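Local coordinates for aminoacyl-tRNA synthetase-interacting multifunctional protein p43 (Plasmodium vivax, PDB 6IPA), which probably binds tRNA through its C-terminal EMAP II-like domain and is thought to interact with aminoacyl-tRNA synthetases, at residues T44-I49 / N164-I169; A102-K107 / K155-D160; I143-D148 / D184-S189; N177-Y182 / K191-C196. All blocks are in the same frame, centred on the assembly; numbering follows the deposited sequence.

Contact 1 of 4, residues T44-I49 / N164-I169; sequences TRLNII and NPFFHI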
loop_
_atom_site.group_PDB
_atom_site.type_symbol
_atom_site.label_atom_id
_atom_site.label_comp_id
_atom_site.label_asym_id
_atom_site.label_seq_id
_atom_site.Cartn_x
_atom_site.Cartn_y
_atom_site.Cartn_z
ATOM N N THR A 44 1.701 14.313 -3.172
ATOM C CA THR A 44 1.831 14.763 -1.780
ATOM C C THR A 44 0.539 14.470 -1.007
ATOM O O THR A 44 0.522 14.437 0.217
ATOM C CB THR A 44 2.178 16.258 -1.735
ATOM O OG1 THR A 44 1.109 17.012 -2.312
ATOM C CG2 THR A 44 3.472 16.534 -2.515
ATOM N N ARG A 45 -0.533 14.217 -1.753
ATOM C CA ARG A 45 -1.864 14.078 -1.184
ATOM C C ARG A 45 -2.152 12.686 -0.663
ATOM O O ARG A 45 -3.053 12.516 0.141
ATOM C CB ARG A 45 -2.927 14.468 -2.208
ATOM C CG ARG A 45 -2.999 15.959 -2.430
ATOM C CD ARG A 45 -4.035 16.390 -3.460
ATOM N NE ARG A 45 -5.346 16.294 -2.877
ATOM C CZ ARG A 45 -6.482 16.521 -3.524
ATOM N NH1 ARG A 45 -6.496 16.905 -4.824
ATOM N NH2 ARG A 45 -7.619 16.361 -2.863
ATOM N N LEU A 46 -1.373 11.707 -1.127
ATOM C CA LEU A 46 -1.386 10.363 -0.590
ATOM C C LEU A 46 -0.526 10.271 0.639
ATOM O O LEU A 46 0.603 10.689 0.624
ATOM C CB LEU A 46 -0.848 9.331 -1.621
ATOM C CG LEU A 46 -1.476 9.349 -3.002
ATOM C CD1 LEU A 46 -0.956 8.199 -3.824
ATOM C CD2 LEU A 46 -2.979 9.316 -2.903
ATOM N N ASN A 47 -1.065 9.606 1.661
ATOM C CA ASN A 47 -0.296 9.179 2.872
ATOM C C ASN A 47 -0.000 7.747 2.827
ATOM O O ASN A 47 -0.799 6.992 3.305
ATOM C CB ASN A 47 -1.140 9.354 4.117
ATOM C CG ASN A 47 -0.359 9.195 5.360
ATOM O OD1 ASN A 47 0.847 9.432 5.399
ATOM N ND2 ASN A 47 -1.046 8.844 6.419
ATOM N N ILE A 48 1.140 7.369 2.252
ATOM C CA ILE A 48 1.595 5.998 2.120
ATOM C C ILE A 48 2.571 5.651 3.247
ATOM O O ILE A 48 3.642 6.231 3.349
ATOM C CB ILE A 48 2.300 5.810 0.758
ATOM C CG1 ILE A 48 1.276 5.883 -0.385
ATOM C CG2 ILE A 48 2.992 4.454 0.697
ATOM C CD1 ILE A 48 1.894 6.084 -1.757
ATOM N N ILE A 49 2.226 4.697 4.091
ATOM C CA ILE A 49 3.028 4.421 5.279
ATOM C C ILE A 49 3.344 2.921 5.431
ATOM O O ILE A 49 2.611 2.073 4.935
ATOM C CB ILE A 49 2.326 4.959 6.516
ATOM C CG1 ILE A 49 0.960 4.355 6.644
ATOM C CG2 ILE A 49 2.168 6.486 6.429
ATOM C CD1 ILE A 49 0.255 4.759 7.917
ATOM N N ASN A 164 -10.800 11.052 -6.134
ATOM C CA ASN A 164 -9.767 10.542 -5.251
ATOM C C ASN A 164 -8.451 10.607 -6.004
ATOM O O ASN A 164 -8.261 9.886 -6.991
ATOM C CB ASN A 164 -10.097 9.092 -4.856
ATOM C CG ASN A 164 -9.059 8.471 -3.918
ATOM O OD1 ASN A 164 -7.878 8.833 -3.917
ATOM N ND2 ASN A 164 -9.515 7.537 -3.096
ATOM N N PRO A 165 -7.533 11.477 -5.555
ATOM C CA PRO A 165 -6.237 11.585 -6.169
ATOM C C PRO A 165 -5.629 10.259 -6.571
ATOM O O PRO A 165 -5.117 10.139 -7.692
ATOM C CB PRO A 165 -5.416 12.224 -5.077
ATOM C CG PRO A 165 -6.373 13.181 -4.463
ATOM C CD PRO A 165 -7.694 12.469 -4.484
ATOM N N PHE A 166 -5.696 9.267 -5.690
ATOM C CA PHE A 166 -5.041 7.996 -5.966
ATOM C C PHE A 166 -5.245 7.441 -7.396
ATOM O O PHE A 166 -4.265 7.071 -8.057
ATOM C CB PHE A 166 -5.414 6.918 -4.958
ATOM C CG PHE A 166 -4.750 5.605 -5.273
ATOM C CD1 PHE A 166 -3.473 5.350 -4.840
ATOM C CD2 PHE A 166 -5.368 4.683 -6.106
ATOM C CE1 PHE A 166 -2.837 4.173 -5.175
ATOM C CE2 PHE A 166 -4.746 3.511 -6.439
ATOM C CZ PHE A 166 -3.468 3.264 -5.994
ATOM N N PHE A 167 -6.489 7.418 -7.867
ATOM C CA PHE A 167 -6.822 6.813 -9.162
ATOM C C PHE A 167 -6.376 7.671 -10.341
ATOM O O PHE A 167 -6.274 7.165 -11.474
ATOM C CB PHE A 167 -8.324 6.536 -9.299
ATOM C CG PHE A 167 -8.880 5.707 -8.200
ATOM C CD1 PHE A 167 -8.805 4.329 -8.255
ATOM C CD2 PHE A 167 -9.419 6.303 -7.072
ATOM C CE1 PHE A 167 -9.282 3.549 -7.208
ATOM C CE2 PHE A 167 -9.919 5.527 -6.029
ATOM C CZ PHE A 167 -9.847 4.148 -6.097
ATOM N N HIS A 168 -6.116 8.952 -10.080
ATOM C CA HIS A 168 -5.613 9.854 -11.105
ATOM C C HIS A 168 -4.106 9.746 -11.165
ATOM O O HIS A 168 -3.479 9.898 -12.212
ATOM C CB HIS A 168 -6.012 11.296 -10.772
ATOM C CG HIS A 168 -7.441 11.630 -11.086
ATOM N ND1 HIS A 168 -7.833 12.166 -12.301
ATOM C CD2 HIS A 168 -8.565 11.532 -10.337
ATOM C CE1 HIS A 168 -9.138 12.383 -12.286
ATOM N NE2 HIS A 168 -9.608 12.006 -11.106
ATOM N N ILE A 169 -3.531 9.504 -9.998
ATOM C CA ILE A 169 -2.103 9.348 -9.844
ATOM C C ILE A 169 -1.641 7.956 -10.326
ATOM O O ILE A 169 -0.564 7.821 -10.942
ATOM C CB ILE A 169 -1.756 9.492 -8.350
ATOM C CG1 ILE A 169 -2.052 10.937 -7.866
ATOM C CG2 ILE A 169 -0.320 9.101 -8.106
ATOM C CD1 ILE A 169 -2.177 11.132 -6.353
#

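Contact 2 of 4, residues A102-K107 / K155-D160; sequences ANLKEK and KTLSFD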
loop_
_atom_site.group_PDB
_atom_site.type_symbol
_atom_site.label_atom_id
_atom_site.label_comp_id
_atom_site.label_asym_id
_atom_site.label_seq_id
_atom_site.Cartn_x
_atom_site.Cartn_y
_atom_site.Cartn_z
ATOM N N ALA A 102 -2.724 4.816 3.798
ATOM C CA ALA A 102 -3.476 5.012 5.049
ATOM C C ALA A 102 -4.702 5.906 5.032
ATOM O O ALA A 102 -5.577 5.771 5.880
ATOM C CB ALA A 102 -2.509 5.516 6.105
ATOM N N ASN A 103 -4.801 6.821 4.070
ATOM C CA ASN A 103 -5.819 7.885 4.141
ATOM C C ASN A 103 -7.065 7.721 3.313
ATOM O O ASN A 103 -7.896 8.648 3.218
ATOM C CB ASN A 103 -5.209 9.260 3.917
ATOM C CG ASN A 103 -4.656 9.485 2.511
ATOM O OD1 ASN A 103 -4.236 8.559 1.803
ATOM N ND2 ASN A 103 -4.639 10.740 2.110
ATOM N N LEU A 104 -7.229 6.536 2.738
ATOM C CA LEU A 104 -8.518 6.115 2.265
ATOM C C LEU A 104 -9.389 6.040 3.500
ATOM O O LEU A 104 -8.859 5.820 4.597
ATOM C CB LEU A 104 -8.394 4.741 1.677
ATOM C CG LEU A 104 -7.525 4.603 0.439
ATOM C CD1 LEU A 104 -7.223 3.130 0.189
ATOM C CD2 LEU A 104 -8.269 5.148 -0.765
ATOM N N LYS A 105 -10.706 6.176 3.332
ATOM C CA LYS A 105 -11.657 6.043 4.448
ATOM C C LYS A 105 -12.024 4.595 4.699
ATOM O O LYS A 105 -12.064 3.784 3.757
ATOM C CB LYS A 105 -12.977 6.812 4.184
ATOM C CG LYS A 105 -12.861 8.334 4.135
ATOM C CD LYS A 105 -14.019 9.085 4.802
ATOM C CE LYS A 105 -14.372 10.364 4.057
ATOM N NZ LYS A 105 -15.169 10.071 2.829
ATOM N N GLU A 106 -12.284 4.290 5.978
ATOM C CA GLU A 106 -12.796 2.992 6.405
ATOM C C GLU A 106 -14.034 2.657 5.576
ATOM O O GLU A 106 -14.896 3.532 5.338
ATOM C CB GLU A 106 -13.173 2.989 7.900
ATOM C CG GLU A 106 -13.621 1.602 8.403
ATOM C CD GLU A 106 -13.526 1.392 9.929
ATOM O OE1 GLU A 106 -14.274 2.040 10.714
ATOM O OE2 GLU A 106 -12.725 0.540 10.356
ATOM N N LYS A 107 -14.086 1.407 5.121
ATOM C CA LYS A 107 -15.216 0.818 4.398
ATOM C C LYS A 107 -15.667 -0.491 5.097
ATOM O O LYS A 107 -14.951 -0.992 5.969
ATOM C CB LYS A 107 -14.791 0.536 2.965
ATOM C CG LYS A 107 -14.912 1.745 2.079
ATOM C CD LYS A 107 -14.601 1.374 0.643
ATOM C CE LYS A 107 -13.111 1.449 0.382
ATOM N NZ LYS A 107 -12.830 1.166 -1.052
ATOM N N LYS A 155 -5.985 14.621 5.031
ATOM C CA LYS A 155 -6.634 13.980 6.174
ATOM C C LYS A 155 -7.423 12.773 5.693
ATOM O O LYS A 155 -7.271 11.679 6.233
ATOM C CB LYS A 155 -7.553 14.971 6.935
ATOM C CG LYS A 155 -7.856 14.617 8.396
ATOM C CD LYS A 155 -6.567 14.511 9.192
ATOM C CE LYS A 155 -6.687 13.647 10.440
ATOM N NZ LYS A 155 -5.400 13.703 11.241
ATOM N N THR A 156 -8.243 12.957 4.660
ATOM C CA THR A 156 -9.012 11.873 4.150
ATOM C C THR A 156 -9.350 12.007 2.688
ATOM O O THR A 156 -9.752 13.084 2.236
ATOM C CB THR A 156 -10.312 11.774 4.933
ATOM O OG1 THR A 156 -10.028 11.790 6.345
ATOM C CG2 THR A 156 -10.973 10.511 4.621
ATOM N N LEU A 157 -9.247 10.881 1.964
ATOM C CA LEU A 157 -9.522 10.835 0.556
ATOM C C LEU A 157 -10.964 10.535 0.342
ATOM O O LEU A 157 -11.609 9.950 1.173
ATOM C CB LEU A 157 -8.683 9.782 -0.118
ATOM C CG LEU A 157 -7.171 9.939 0.015
ATOM C CD1 LEU A 157 -6.491 8.688 -0.530
ATOM C CD2 LEU A 157 -6.635 11.167 -0.713
ATOM N N SER A 158 -11.475 10.972 -0.797
ATOM C CA SER A 158 -12.891 10.830 -1.189
ATOM C C SER A 158 -13.378 9.371 -1.268
ATOM O O SER A 158 -12.574 8.459 -1.370
ATOM C CB SER A 158 -13.061 11.540 -2.568
ATOM O OG SER A 158 -14.324 11.337 -3.200
ATOM N N PHE A 159 -14.692 9.164 -1.198
ATOM C CA PHE A 159 -15.277 7.856 -1.462
ATOM C C PHE A 159 -15.478 7.677 -2.979
ATOM O O PHE A 159 -15.426 6.564 -3.498
ATOM C CB PHE A 159 -16.632 7.703 -0.773
ATOM C CG PHE A 159 -16.562 7.307 0.674
ATOM C CD1 PHE A 159 -15.879 6.185 1.075
ATOM C CD2 PHE A 159 -17.258 8.036 1.632
ATOM C CE1 PHE A 159 -15.840 5.818 2.412
ATOM C CE2 PHE A 159 -17.227 7.683 2.972
ATOM C CZ PHE A 159 -16.514 6.569 3.368
ATOM N N ASP A 160 -15.770 8.775 -3.666
ATOM C CA ASP A 160 -15.907 8.791 -5.121
ATOM C C ASP A 160 -14.540 8.594 -5.782
ATOM O O ASP A 160 -13.682 9.479 -5.702
ATOM C CB ASP A 160 -16.500 10.142 -5.581
ATOM C CG ASP A 160 -16.899 10.149 -7.070
ATOM O OD1 ASP A 160 -17.091 9.051 -7.647
ATOM O OD2 ASP A 160 -17.038 11.249 -7.663
HETATM O O HOH W 1 -11.191 7.047 0.751
#

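Contact 3 of 4, residues I143-D148 / D184-S189; sequences ICENMD and DAKWLS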
loop_
_atom_site.group_PDB
_atom_site.type_symbol
_atom_site.label_atom_id
_atom_site.label_comp_id
_atom_site.label_asym_id
_atom_site.label_seq_id
_atom_site.Cartn_x
_atom_site.Cartn_y
_atom_site.Cartn_z
ATOM N N ILE A 143 7.997 8.664 0.779
ATOM C CA ILE A 143 7.954 9.916 0.016
ATOM C C ILE A 143 8.767 9.741 -1.249
ATOM O O ILE A 143 9.617 8.878 -1.285
ATOM C CB ILE A 143 8.564 11.100 0.825
ATOM C CG1 ILE A 143 10.076 10.924 1.047
ATOM C CG2 ILE A 143 7.886 11.268 2.179
ATOM C CD1 ILE A 143 10.788 12.183 1.543
ATOM N N CYS A 144 8.541 10.554 -2.269
ATOM C CA CYS A 144 9.401 10.537 -3.459
ATOM C C CYS A 144 10.667 11.369 -3.302
ATOM O O CYS A 144 10.855 12.060 -2.293
ATOM C CB CYS A 144 8.628 11.042 -4.676
ATOM S SG CYS A 144 7.171 10.051 -4.947
ATOM N N GLU A 145 11.481 11.379 -4.337
ATOM C CA GLU A 145 12.681 12.180 -4.351
ATOM C C GLU A 145 12.231 13.593 -4.693
ATOM O O GLU A 145 11.379 13.803 -5.528
ATOM C CB GLU A 145 13.729 11.664 -5.347
ATOM C CG GLU A 145 13.427 10.362 -6.064
ATOM C CD GLU A 145 14.630 9.692 -6.715
ATOM O OE1 GLU A 145 14.564 9.316 -7.881
ATOM O OE2 GLU A 145 15.652 9.520 -6.072
ATOM N N ASN A 146 12.817 14.554 -4.010
ATOM C CA ASN A 146 12.501 15.988 -4.167
ATOM C C ASN A 146 11.091 16.365 -3.745
ATOM O O ASN A 146 10.497 17.291 -4.298
ATOM C CB ASN A 146 12.756 16.438 -5.612
ATOM C CG ASN A 146 14.104 15.986 -6.118
ATOM O OD1 ASN A 146 15.046 15.787 -5.327
ATOM N ND2 ASN A 146 14.212 15.801 -7.429
ATOM N N MET A 147 10.550 15.634 -2.781
ATOM C CA MET A 147 9.212 15.908 -2.302
ATOM C C MET A 147 9.397 16.639 -0.989
ATOM O O MET A 147 10.367 16.416 -0.261
ATOM C CB MET A 147 8.399 14.615 -2.141
ATOM C CG MET A 147 6.996 14.812 -1.570
ATOM S SD MET A 147 5.978 13.330 -1.298
ATOM C CE MET A 147 5.826 12.768 -2.992
ATOM N N ASP A 148 8.464 17.525 -0.690
ATOM C CA ASP A 148 8.594 18.355 0.463
ATOM C C ASP A 148 7.851 17.613 1.557
ATOM O O ASP A 148 6.676 17.343 1.444
ATOM C CB ASP A 148 8.043 19.777 0.186
ATOM C CG ASP A 148 8.215 20.739 1.395
ATOM O OD1 ASP A 148 8.843 20.342 2.416
ATOM O OD2 ASP A 148 7.704 21.888 1.324
ATOM N N ASP A 184 9.005 9.736 -12.634
ATOM C CA ASP A 184 10.409 9.413 -12.678
ATOM C C ASP A 184 11.099 9.496 -11.341
ATOM O O ASP A 184 12.273 9.376 -11.272
ATOM C CB ASP A 184 11.093 10.373 -13.593
ATOM C CG ASP A 184 10.892 10.047 -15.002
ATOM O OD1 ASP A 184 10.616 8.926 -15.319
ATOM O OD2 ASP A 184 11.034 10.902 -15.841
ATOM N N ALA A 185 10.348 9.709 -10.290
ATOM C CA ALA A 185 10.870 9.932 -8.965
ATOM C C ALA A 185 10.615 8.726 -8.083
ATOM O O ALA A 185 9.479 8.386 -7.832
ATOM C CB ALA A 185 10.194 11.163 -8.350
ATOM N N LYS A 186 11.683 8.136 -7.567
ATOM C CA LYS A 186 11.634 6.919 -6.748
ATOM C C LYS A 186 11.019 7.097 -5.390
ATOM O O LYS A 186 11.134 8.147 -4.814
ATOM C CB LYS A 186 13.050 6.410 -6.537
ATOM C CG LYS A 186 13.715 6.006 -7.841
ATOM C CD LYS A 186 15.165 5.675 -7.617
ATOM C CE LYS A 186 15.774 5.062 -8.864
ATOM N NZ LYS A 186 16.736 3.991 -8.460
ATOM N N TRP A 187 10.394 6.044 -4.878
ATOM C CA TRP A 187 9.813 6.041 -3.561
ATOM C C TRP A 187 10.903 5.762 -2.585
ATOM O O TRP A 187 11.678 4.812 -2.799
ATOM C CB TRP A 187 8.806 4.911 -3.423
ATOM C CG TRP A 187 7.531 5.076 -4.182
ATOM C CD1 TRP A 187 7.320 5.820 -5.304
ATOM C CD2 TRP A 187 6.298 4.430 -3.894
ATOM N NE1 TRP A 187 6.017 5.678 -5.726
ATOM C CE2 TRP A 187 5.372 4.832 -4.874
ATOM C CE3 TRP A 187 5.890 3.534 -2.911
ATOM C CZ2 TRP A 187 4.078 4.373 -4.898
ATOM C CZ3 TRP A 187 4.601 3.110 -2.921
ATOM C CH2 TRP A 187 3.701 3.530 -3.917
ATOM N N LEU A 188 10.923 6.531 -1.481
ATOM C CA LEU A 188 12.006 6.446 -0.492
ATOM C C LEU A 188 11.532 6.135 0.941
ATOM O O LEU A 188 10.513 6.596 1.375
ATOM C CB LEU A 188 12.773 7.762 -0.491
ATOM C CG LEU A 188 14.011 7.923 -1.353
ATOM C CD1 LEU A 188 13.819 7.480 -2.799
ATOM C CD2 LEU A 188 14.485 9.360 -1.258
ATOM N N SER A 189 12.315 5.362 1.678
ATOM C CA SER A 189 12.024 5.039 3.072
ATOM C C SER A 189 13.195 5.561 3.834
ATOM O O SER A 189 14.144 6.077 3.228
ATOM C CB SER A 189 11.986 3.520 3.289
ATOM O OG SER A 189 13.324 3.023 3.407
#

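Contact 4 of 4, residues N177-Y182 / K191-C196; sequences NGVAHY and KGEITC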
loop_
_atom_site.group_PDB
_atom_site.type_symbol
_atom_site.label_atom_id
_atom_site.label_comp_id
_atom_site.label_asym_id
_atom_site.label_seq_id
_atom_site.Cartn_x
_atom_site.Cartn_y
_atom_site.Cartn_z
ATOM N N ASN A 177 12.902 -1.169 -13.110
ATOM C CA ASN A 177 14.049 -1.962 -12.598
ATOM C C ASN A 177 13.953 -2.343 -11.110
ATOM O O ASN A 177 14.883 -2.150 -10.330
ATOM C CB ASN A 177 15.365 -1.235 -12.884
ATOM C CG ASN A 177 15.610 -1.019 -14.375
ATOM O OD1 ASN A 177 14.938 -1.596 -15.257
ATOM N ND2 ASN A 177 16.600 -0.194 -14.668
ATOM N N GLY A 178 12.805 -2.875 -10.712
ATOM C CA GLY A 178 12.643 -3.406 -9.369
ATOM C C GLY A 178 12.506 -2.343 -8.295
ATOM O O GLY A 178 12.537 -2.646 -7.098
ATOM N N VAL A 179 12.336 -1.094 -8.702
ATOM C CA VAL A 179 12.102 -0.014 -7.735
ATOM C C VAL A 179 10.764 0.629 -8.014
ATOM O O VAL A 179 10.304 0.638 -9.146
ATOM C CB VAL A 179 13.197 1.054 -7.798
ATOM C CG1 VAL A 179 13.119 1.946 -6.577
ATOM C CG2 VAL A 179 14.578 0.418 -7.849
ATOM N N ALA A 180 10.129 1.147 -6.982
ATOM C CA ALA A 180 8.862 1.839 -7.134
ATOM C C ALA A 180 9.074 3.316 -7.451
ATOM O O ALA A 180 9.878 3.978 -6.772
ATOM C CB ALA A 180 8.053 1.711 -5.846
ATOM N N HIS A 181 8.302 3.829 -8.413
ATOM C CA HIS A 181 8.340 5.257 -8.854
ATOM C C HIS A 181 6.985 5.961 -8.906
ATOM O O HIS A 181 6.008 5.397 -9.414
ATOM C CB HIS A 181 8.876 5.378 -10.287
ATOM C CG HIS A 181 10.303 4.976 -10.437
ATOM N ND1 HIS A 181 10.773 3.714 -10.103
ATOM C CD2 HIS A 181 11.372 5.672 -10.892
ATOM C CE1 HIS A 181 12.073 3.657 -10.349
ATOM N NE2 HIS A 181 12.459 4.829 -10.840
ATOM N N TYR A 182 6.952 7.222 -8.443
ATOM C CA TYR A 182 5.937 8.167 -8.941
ATOM C C TYR A 182 6.581 8.843 -10.157
ATOM O O TYR A 182 7.583 9.517 -10.032
ATOM C CB TYR A 182 5.494 9.178 -7.858
ATOM C CG TYR A 182 4.598 10.276 -8.406
ATOM C CD1 TYR A 182 3.277 10.033 -8.675
ATOM C CD2 TYR A 182 5.100 11.546 -8.677
ATOM C CE1 TYR A 182 2.471 11.006 -9.209
ATOM C CE2 TYR A 182 4.302 12.530 -9.214
ATOM C CZ TYR A 182 2.980 12.258 -9.483
ATOM O OH TYR A 182 2.134 13.232 -10.017
ATOM N N LYS A 191 15.362 3.829 5.035
ATOM C CA LYS A 191 16.503 2.957 4.775
ATOM C C LYS A 191 16.681 2.672 3.304
ATOM O O LYS A 191 17.327 1.703 2.952
ATOM C CB LYS A 191 16.333 1.651 5.524
ATOM C CG LYS A 191 16.140 1.825 7.013
ATOM C CD LYS A 191 17.445 1.659 7.745
ATOM C CE LYS A 191 17.343 2.210 9.159
ATOM N NZ LYS A 191 18.300 1.509 10.069
ATOM N N GLY A 192 16.106 3.500 2.443
ATOM C CA GLY A 192 16.341 3.405 1.020
ATOM C C GLY A 192 15.096 3.118 0.199
ATOM O O GLY A 192 13.993 2.953 0.723
ATOM N N GLU A 193 15.322 3.013 -1.105
ATOM C CA GLU A 193 14.277 2.887 -2.087
ATOM C C GLU A 193 13.380 1.637 -1.911
ATOM O O GLU A 193 13.801 0.584 -1.434
ATOM C CB GLU A 193 14.872 2.918 -3.500
ATOM C CG GLU A 193 15.466 1.572 -3.939
ATOM C CD GLU A 193 16.432 1.648 -5.109
ATOM O OE1 GLU A 193 16.240 2.432 -6.031
ATOM O OE2 GLU A 193 17.401 0.879 -5.126
ATOM N N ILE A 194 12.115 1.795 -2.313
ATOM C CA ILE A 194 11.119 0.756 -2.175
ATOM C C ILE A 194 11.326 -0.189 -3.350
ATOM O O ILE A 194 11.389 0.253 -4.518
ATOM C CB ILE A 194 9.690 1.354 -2.187
ATOM C CG1 ILE A 194 9.464 2.277 -0.976
ATOM C CG2 ILE A 194 8.636 0.252 -2.197
ATOM C CD1 ILE A 194 9.638 1.635 0.386
ATOM N N THR A 195 11.462 -1.478 -3.027
ATOM C CA THR A 195 11.725 -2.535 -4.021
ATOM C C THR A 195 10.491 -3.425 -4.321
ATOM O O THR A 195 9.529 -3.517 -3.555
ATOM C CB THR A 195 12.959 -3.399 -3.608
ATOM O OG1 THR A 195 12.729 -4.060 -2.330
ATOM C CG2 THR A 195 14.190 -2.497 -3.497
ATOM N N CYS A 196 10.529 -4.052 -5.478
ATOM C CA CYS A 196 9.503 -4.995 -5.871
ATOM C C CYS A 196 10.204 -6.103 -6.591
ATOM O O CYS A 196 11.074 -5.806 -7.433
ATOM C CB CYS A 196 8.531 -4.357 -6.827
ATOM S SG CYS A 196 7.112 -5.402 -7.152
#

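Contact 1 of 4, residues T44-I49 / N164-I169
Arg45 and Leu46 pack on Pro165, Phe166 and Ile169 in a largely buried apolar contact that joins the entry to strand 48-58, the first strand of the OB-like barrel, to the short helix 165-169 of the C-terminal region. That pairing of an OB fold with a C-terminal extension is characteristic of EMAP II-like domains. No hydrogen bond spans the two segments; they are joined by packing. Leu46 carries the centre. It and Ile169 reach toward each other tip to tip, with Leu46 CG 3.9 Å from Ile169 CD1. The Leu46 and Phe166 side chains cross at about a right angle, and Leu46 CD1 comes obliquely to the ring, 3.9 Å from Phe166 CD1. Leu101 of strand 97-101 touches both this ring and Leu46. The other methyl, Leu46 CD2, rests 3.9 Å from Phe166 N at the start of the helix. That N-H is already used: Asn164, the N-cap residue, takes it on OD1 (Phe166 N to Asn164 OD1, 2.8 Å), which fixes the first turn against which Leu46 packs. At the outer side, the bend at chi3 of Arg45 (75°) swings NE round, and the guanidinium beyond it turns one face to Pro165 CG while its NH2 makes a salt bridge with Asp154. Pro165 CG stands over the centre of that face, 3.5 Å from Arg45 CZ.

Contact 2 of 4, residues A102-K107 / K155-D160
Phe159 presents one ring face to the ammonium of Lys105: NZ sits 3.5 Å from the ring centroid, 31° off the normal, in a cation-pi contact. Glu106 O approaches the same ring at its edge, 3.8 Å from Phe159 CE1. Bends at chi2, chi3 and chi4 fold the lysine chain back across Phe159, and Lys105 CB touches the far rim at CE1, 3.5 Å away. Leu157 lies over one face of the Asn103 amide, with its CD1 3.2 Å from Asn103 OD1 and its CG 3.4 Å from Asn103 ND2. This amide is held from outside, ND2 giving to Asp154 O and Arg45 O, so the leucine packs on a group whose rotation is fixed. One direct backbone bond joins the segments, Leu157 N to Asn103 O at 2.9 Å and 162°. Beside it, a water accepts from Lys105 N and donates to Ser158 O, continuing the backbone link toward the phenylalanine. Segment 102-107 leads from strand 97-101 of the OB-like sheet into strand 107-109, while 155-160 lies in the loop between strand 143-144 and helix 165-169.

Contact 3 of 4, residues I143-D148 / D184-S189
Cys144 and Trp187 lie on the buried face of a short antiparallel pairing, where Cys144 SG sits 4.2 Å from Trp187 CD1 and meets the five-membered ring obliquely, a sulfur-aromatic contact. Cys144 CB also touches Ala185 CB at 4.0 Å. Ile143 and Leu188 pack on the opposite face of the sheet, more loosely, with Ile143 CG1 4.4 Å from Leu188 CB. These two residues form the hydrogen-bonded pair: Leu188 N gives a short bond of 2.7 Å to Ile143 O, while the return bond from Ile143 N to Leu188 O is weak at 3.3 Å. The regular pairing is thus brief, and segment 143-148 then turns away from strand 185-189 in a type II beta turn from Cys144 to Met147. Glu145 takes over as the link. Its CG nearly eclipses the backbone N (chi1 -5°), and the chain extends beyond it beside Lys186, both side chains pointing the same way. OE1 accepts from Lys186 N at 3.1 Å in a nearly straight bond (172°) that arrives from 43° above the carboxylate plane. The Lys186 ammonium, 5.8 Å from Glu145 OE1 and already paired with Glu193, could add at most a modest electrostatic pull. A carboxylate therefore stands in for a backbone acceptor, taking the Lys186 N-H where the pairing fades.

Contact 4 of 4, residues N177-Y182 / K191-C196
Gly178 accepts and Ala180 donates one backbone hydrogen bond across to 191-196: Cys196 N gives to Gly178 O at 2.9 Å, and Ala180 N gives to Ile194 O, also at 2.9 Å and close to straight (160°). The first donor stands 47° out of the Gly178 carbonyl plane. Thr195 CA comes within 3.2 Å of Gly178 O as well, so this oxygen faces one N-H and one CA-H. The two bonds flank a single beta bridge between Val179 and Thr195, formed as the chain beyond strand 192-193 passes strand 179-182, whose own neighbours in the curled C-terminal sheet are 173-176 and 185-189. Val179 crosses Glu193 at about a right angle and sets both methyls against the carboxylate: CG1 and CG2 each lie 3.2 Å from Glu193 OE1. That oxygen is engaged in a salt bridge with Lys186. CG of Glu193 is placed between its backbone N and carbonyl carbon (chi1 80°), and the rest of the chain extends across the valine. Inward, Ala180 CB meets Ile194 CG2 at 4.0 Å, and Trp187 of strand 185-189 packs on both of these residues.

In the fold
Contacts 3 and 4, with centres about 10 Å apart, belong to one C-terminal sheet: strand 185-189 of contact 3 is the neighbour of both strands of contact 4, and Trp187 N reaches Ala180 O at 2.9 Å. Contact 1 stands between this sheet and contact 2. It lies about 10 Å, centre to centre, from contact 2, where Asn47 O takes the N-H of Ala102, and about 13 Å from contact 3, where Ile48 CD1 meets Trp187 CH2 at 3.8 Å. Ile169 CG2 also touches Tyr182 CE1 of contact 4. Contacts 2 and 4 lie on opposite sides of the chain's centre, about 25 Å apart centre to centre.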